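Local coordinates for protein Cel44C (Paenibacillus polymyxa, PDB 2YIH) that hydrolyses the beta-1,4-glucan backbone of xyloglucan and related glucans through its family 44 glycoside hydrolase module, the part of the longer protein in this chain, at residues I371-T374 with D375-I379; N399-S402 with A403-L407. The protein carries 8 engineered substitutions. All coordinates share one frame; numbering follows the deposited sequence.

Contact 1: I371-T374 with D375-I379; sequences IAMT and DVLGI
M373 O takes the amide of L377 in a nearly straight bond (N to O 2.9 Å, 167° at the hydrogen), one of three i to i+4 backbone bonds here. V376 N reaches A372 O at 2.9 Å, and D375 N reaches I371 O. D375 N also makes a weak second bond to A372 O at 3.1 Å.

Between the two segments, side-chain packing is light; M373, V376 and L377 also pack on Y359. V376 CG2, placed beside its own backbone N, comes to 3.2 Å from A372 O. L377 CG is anti to its carbonyl carbon (chi1 -62°) and leans back on M373 O at 3.3 Å. M373 SD passes V376 CB at 4.4 Å, and M373 CE lies 4.5 Å from L377 CD2.

The polar side chains look elsewhere. In one of its two conformers, T374 OG1 bonds back to G370 O. D375 OD1 bonds H436 NE2, and OD2 bonds S434 OG weakly; both partners belong to strand 433-439 of the beta-sheet domain.

Helix 367-382 links strands 353-359 and 387-390 in a beta-alpha-beta unit of the (beta/alpha)8 barrel. T374 O is taken by Y408 OH of helix 399-409, while the D375 carboxylate ties this buried part of the helix to the neighbouring domain.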
loop_
_atom_site.group_PDB
_atom_site.type_symbol
_atom_site.label_atom_id
_atom_site.label_comp_id
_atom_site.label_asym_id
_atom_site.label_seq_id
_atom_site.Cartn_x
_atom_site.Cartn_y
_atom_site.Cartn_z
ATOM N N ILE A 371 -4.930 6.513 -15.478
ATOM C CA ILE A 371 -3.665 6.276 -16.156
ATOM C C ILE A 371 -2.479 6.305 -15.189
ATOM O O ILE A 371 -1.575 5.446 -15.271
ATOM C CB ILE A 371 -3.474 7.230 -17.339
ATOM C CG1 ILE A 371 -4.512 6.916 -18.407
ATOM C CG2 ILE A 371 -2.047 7.102 -17.925
ATOM C CD1 ILE A 371 -4.459 7.852 -19.569
ATOM N N ALA A 372 -2.481 7.227 -14.242
ATOM C CA ALA A 372 -1.419 7.222 -13.222
ATOM C C ALA A 372 -1.342 5.858 -12.530
ATOM O O ALA A 372 -0.256 5.285 -12.415
ATOM C CB ALA A 372 -1.629 8.348 -12.197
ATOM N N MET A 373 -2.495 5.296 -12.154
ATOM C CA MET A 373 -2.509 4.042 -11.428
ATOM C C MET A 373 -2.173 2.864 -12.301
ATOM O O MET A 373 -1.580 1.896 -11.830
ATOM C CB MET A 373 -3.868 3.815 -10.756
ATOM C CG MET A 373 -4.026 4.608 -9.489
ATOM S SD MET A 373 -2.870 4.071 -8.196
ATOM C CE MET A 373 -3.579 2.542 -7.566
ATOM N N THR A 374 -2.542 2.904 -13.574
ATOM C CA THR A 374 -2.166 1.850 -14.473
ATOM C C THR A 374 -0.636 1.810 -14.611
ATOM O O THR A 374 -0.041 0.747 -14.761
ATOM C CB THR A 374 -2.880 2.050 -15.804
ATOM O OG1 THR A 374 -4.296 2.159 -15.553
ATOM C CG2 THR A 374 -2.600 0.906 -16.723
ATOM N N ASP A 375 -0.010 2.982 -14.523
ATOM C CA ASP A 375 1.453 3.013 -14.603
ATOM C C ASP A 375 2.032 2.509 -13.243
ATOM O O ASP A 375 2.913 1.659 -13.200
ATOM C CB ASP A 375 1.960 4.429 -14.945
ATOM C CG ASP A 375 3.404 4.434 -15.455
ATOM O OD1 ASP A 375 3.964 3.351 -15.670
ATOM O OD2 ASP A 375 3.979 5.539 -15.594
ATOM N N VAL A 376 1.489 3.025 -12.146
ATOM C CA VAL A 376 1.998 2.691 -10.796
ATOM C C VAL A 376 1.912 1.198 -10.548
ATOM O O VAL A 376 2.869 0.612 -10.066
ATOM C CB VAL A 376 1.226 3.487 -9.683
ATOM C CG1 VAL A 376 1.544 2.902 -8.239
ATOM C CG2 VAL A 376 1.567 5.018 -9.765
ATOM N N LEU A 377 0.818 0.535 -10.915
ATOM C CA LEU A 377 0.776 -0.902 -10.626
ATOM C C LEU A 377 1.864 -1.665 -11.394
ATOM O O LEU A 377 2.446 -2.609 -10.860
ATOM C CB LEU A 377 -0.609 -1.504 -10.922
ATOM C CG LEU A 377 -1.735 -0.883 -10.055
ATOM C CD1 LEU A 377 -3.135 -1.390 -10.527
ATOM C CD2 LEU A 377 -1.494 -1.302 -8.565
ATOM N N GLY A 378 2.121 -1.262 -12.642
ATOM C CA GLY A 378 3.224 -1.876 -13.448
ATOM C C GLY A 378 4.581 -1.646 -12.775
ATOM O O GLY A 378 5.430 -2.555 -12.665
ATOM N N ILE A 379 4.788 -0.405 -12.355
ATOM C CA ILE A 379 6.026 0.010 -11.733
ATOM C C ILE A 379 6.261 -0.757 -10.425
ATOM O O ILE A 379 7.355 -1.286 -10.203
ATOM C CB ILE A 379 6.030 1.527 -11.473
ATOM C CG1 ILE A 379 6.052 2.308 -12.814
ATOM C CG2 ILE A 379 7.190 1.929 -10.534
ATOM C CD1 ILE A 379 5.669 3.782 -12.653
#

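Contact 2: N399-S402 with A403-L407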
loop_
_atom_site.group_PDB
_atom_site.type_symbol
_atom_site.label_atom_id
_atom_site.label_comp_id
_atom_site.label_asym_id
_atom_site.label_seq_id
_atom_site.Cartn_x
_atom_site.Cartn_y
_atom_site.Cartn_z
ATOM N N ASN A 399 -13.909 5.737 -9.567
ATOM C CA ASN A 399 -14.173 4.917 -10.753
ATOM C C ASN A 399 -12.919 4.623 -11.549
ATOM O O ASN A 399 -12.787 3.537 -12.081
ATOM C CB ASN A 399 -15.197 5.591 -11.668
ATOM C CG ASN A 399 -16.593 5.561 -11.084
ATOM O OD1 ASN A 399 -17.052 4.528 -10.557
ATOM N ND2 ASN A 399 -17.244 6.714 -11.099
ATOM N N TYR A 400 -12.031 5.611 -11.671
ATOM C CA TYR A 400 -10.839 5.409 -12.516
ATOM C C TYR A 400 -9.707 4.686 -11.786
ATOM O O TYR A 400 -8.882 3.996 -12.425
ATOM C CB TYR A 400 -10.402 6.714 -13.183
ATOM C CG TYR A 400 -11.139 6.995 -14.487
ATOM C CD1 TYR A 400 -10.873 6.250 -15.632
ATOM C CD2 TYR A 400 -12.166 7.958 -14.534
ATOM C CE1 TYR A 400 -11.527 6.503 -16.837
ATOM C CE2 TYR A 400 -12.828 8.228 -15.731
ATOM C CZ TYR A 400 -12.549 7.467 -16.851
ATOM O OH TYR A 400 -13.209 7.723 -18.041
ATOM N N VAL A 401 -9.695 4.747 -10.446
ATOM C CA VAL A 401 -8.775 3.870 -9.695
ATOM C C VAL A 401 -9.215 2.419 -9.834
ATOM O O VAL A 401 -8.399 1.530 -10.096
ATOM C CB VAL A 401 -8.667 4.306 -8.210
ATOM C CG1 VAL A 401 -7.796 3.281 -7.416
ATOM C CG2 VAL A 401 -8.029 5.687 -8.156
ATOM N N SER A 402 -10.508 2.168 -9.666
ATOM C CA SER A 402 -11.020 0.816 -9.812
ATOM C C SER A 402 -10.741 0.322 -11.227
ATOM O O SER A 402 -10.403 -0.839 -11.404
ATOM C CB SER A 402 -12.517 0.756 -9.489
ATOM O OG SER A 402 -12.758 1.026 -8.106
ATOM N N ALA A 403 -10.880 1.197 -12.223
ATOM C CA ALA A 403 -10.561 0.805 -13.617
ATOM C C ALA A 403 -9.126 0.297 -13.780
ATOM O O ALA A 403 -8.897 -0.740 -14.379
ATOM C CB ALA A 403 -10.796 1.985 -14.616
ATOM N N ALA A 404 -8.186 0.991 -13.156
ATOM C CA ALA A 404 -6.763 0.600 -13.237
ATOM C C ALA A 404 -6.563 -0.784 -12.639
ATOM O O ALA A 404 -5.882 -1.627 -13.252
ATOM C CB ALA A 404 -5.864 1.639 -12.536
ATOM N N TYR A 405 -7.134 -1.035 -11.454
ATOM C CA TYR A 405 -7.009 -2.386 -10.877
ATOM C C TYR A 405 -7.637 -3.433 -11.789
ATOM O O TYR A 405 -7.070 -4.501 -11.980
ATOM C CB TYR A 405 -7.614 -2.505 -9.458
ATOM C CG TYR A 405 -6.722 -1.879 -8.404
ATOM C CD1 TYR A 405 -5.618 -2.581 -7.880
ATOM C CD2 TYR A 405 -6.967 -0.581 -7.961
ATOM C CE1 TYR A 405 -4.760 -1.978 -6.934
ATOM C CE2 TYR A 405 -6.138 0.020 -7.003
ATOM C CZ TYR A 405 -5.030 -0.689 -6.505
ATOM O OH TYR A 405 -4.155 -0.097 -5.629
ATOM N N LYS A 406 -8.840 -3.154 -12.270
ATOM C CA LYS A 406 -9.541 -4.135 -13.105
ATOM C C LYS A 406 -8.749 -4.377 -14.388
ATOM O O LYS A 406 -8.732 -5.493 -14.876
ATOM C CB LYS A 406 -10.970 -3.667 -13.425
ATOM C CG LYS A 406 -11.831 -3.745 -12.174
ATOM C CD LYS A 406 -13.143 -2.937 -12.266
ATOM C CE LYS A 406 -14.074 -3.531 -13.295
ATOM N NZ LYS A 406 -15.187 -2.569 -13.620
ATOM N N LEU A 407 -8.091 -3.351 -14.927
ATOM C CA LEU A 407 -7.306 -3.574 -16.146
ATOM C C LEU A 407 -6.197 -4.621 -15.926
ATOM O O LEU A 407 -5.895 -5.439 -16.842
ATOM C CB LEU A 407 -6.754 -2.259 -16.726
ATOM C CG LEU A 407 -6.189 -2.388 -18.149
ATOM C CD1 LEU A 407 -7.315 -2.547 -19.147
ATOM C CD2 LEU A 407 -5.374 -1.125 -18.485
#
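S402 and A403 meet the most of the opposite segment, largely through the helix backbone. S402 O accepts K406 N at 2.9 Å. The aliphatic part of K406 runs alongside the same oxygen, with K406 CG 3.3 Å from S402 O. In one of the two conformers of S402, its OG lies beside the backbone N (chi1 -67°), and from there it bonds E38 OE2 in a loop of the barrel.

A403 N bonds N399 O at 3.0 Å. A403 CB sits 3.5 Å from Y400 O and also approaches the Y400 ring obliquely. Y400 OH bonds D481 O, beyond that ring.

These residues open helix 399-409, which follows strand 387-390, the eighth strand of the TIM barrel. F480 of the beta-sheet domain packs on both Y400 and A403.

V401 and Y405 lie side by side and point the same way. V401 CG1 meets the edge of the Y405 ring, in its plane, 3.7 Å from Y405 CE2. V401 O takes Y405 N in a straight bond (167°). With an alanine here in place of Y405, a gap is likely to open beside V401 CG1 and Y390, and M373 and L377 would probably lose the ring they pack against.

Both contacts lie within a single helix each, on the side of the barrel that faces the beta-sheet domain, and their centres are about 10 Å apart. Contact 1 is buried throughout. Contact 2 is mostly buried too, but N399 and K406 are partly exposed. The helices pack directly: M373 CB meets A404 CB at 3.4 Å, and L377 CD2 meets Y405 CE1 at 3.7 Å. Contact 1 offers mainly aliphatic and sulfur surface. Contact 2 meets it with the Y405 ring and the A404 methyl, while Y400 and A403 turn to F480 of the beta-sheet domain. D375 and Y400 each carry a polar link to that domain; S402 bonds to a barrel loop instead.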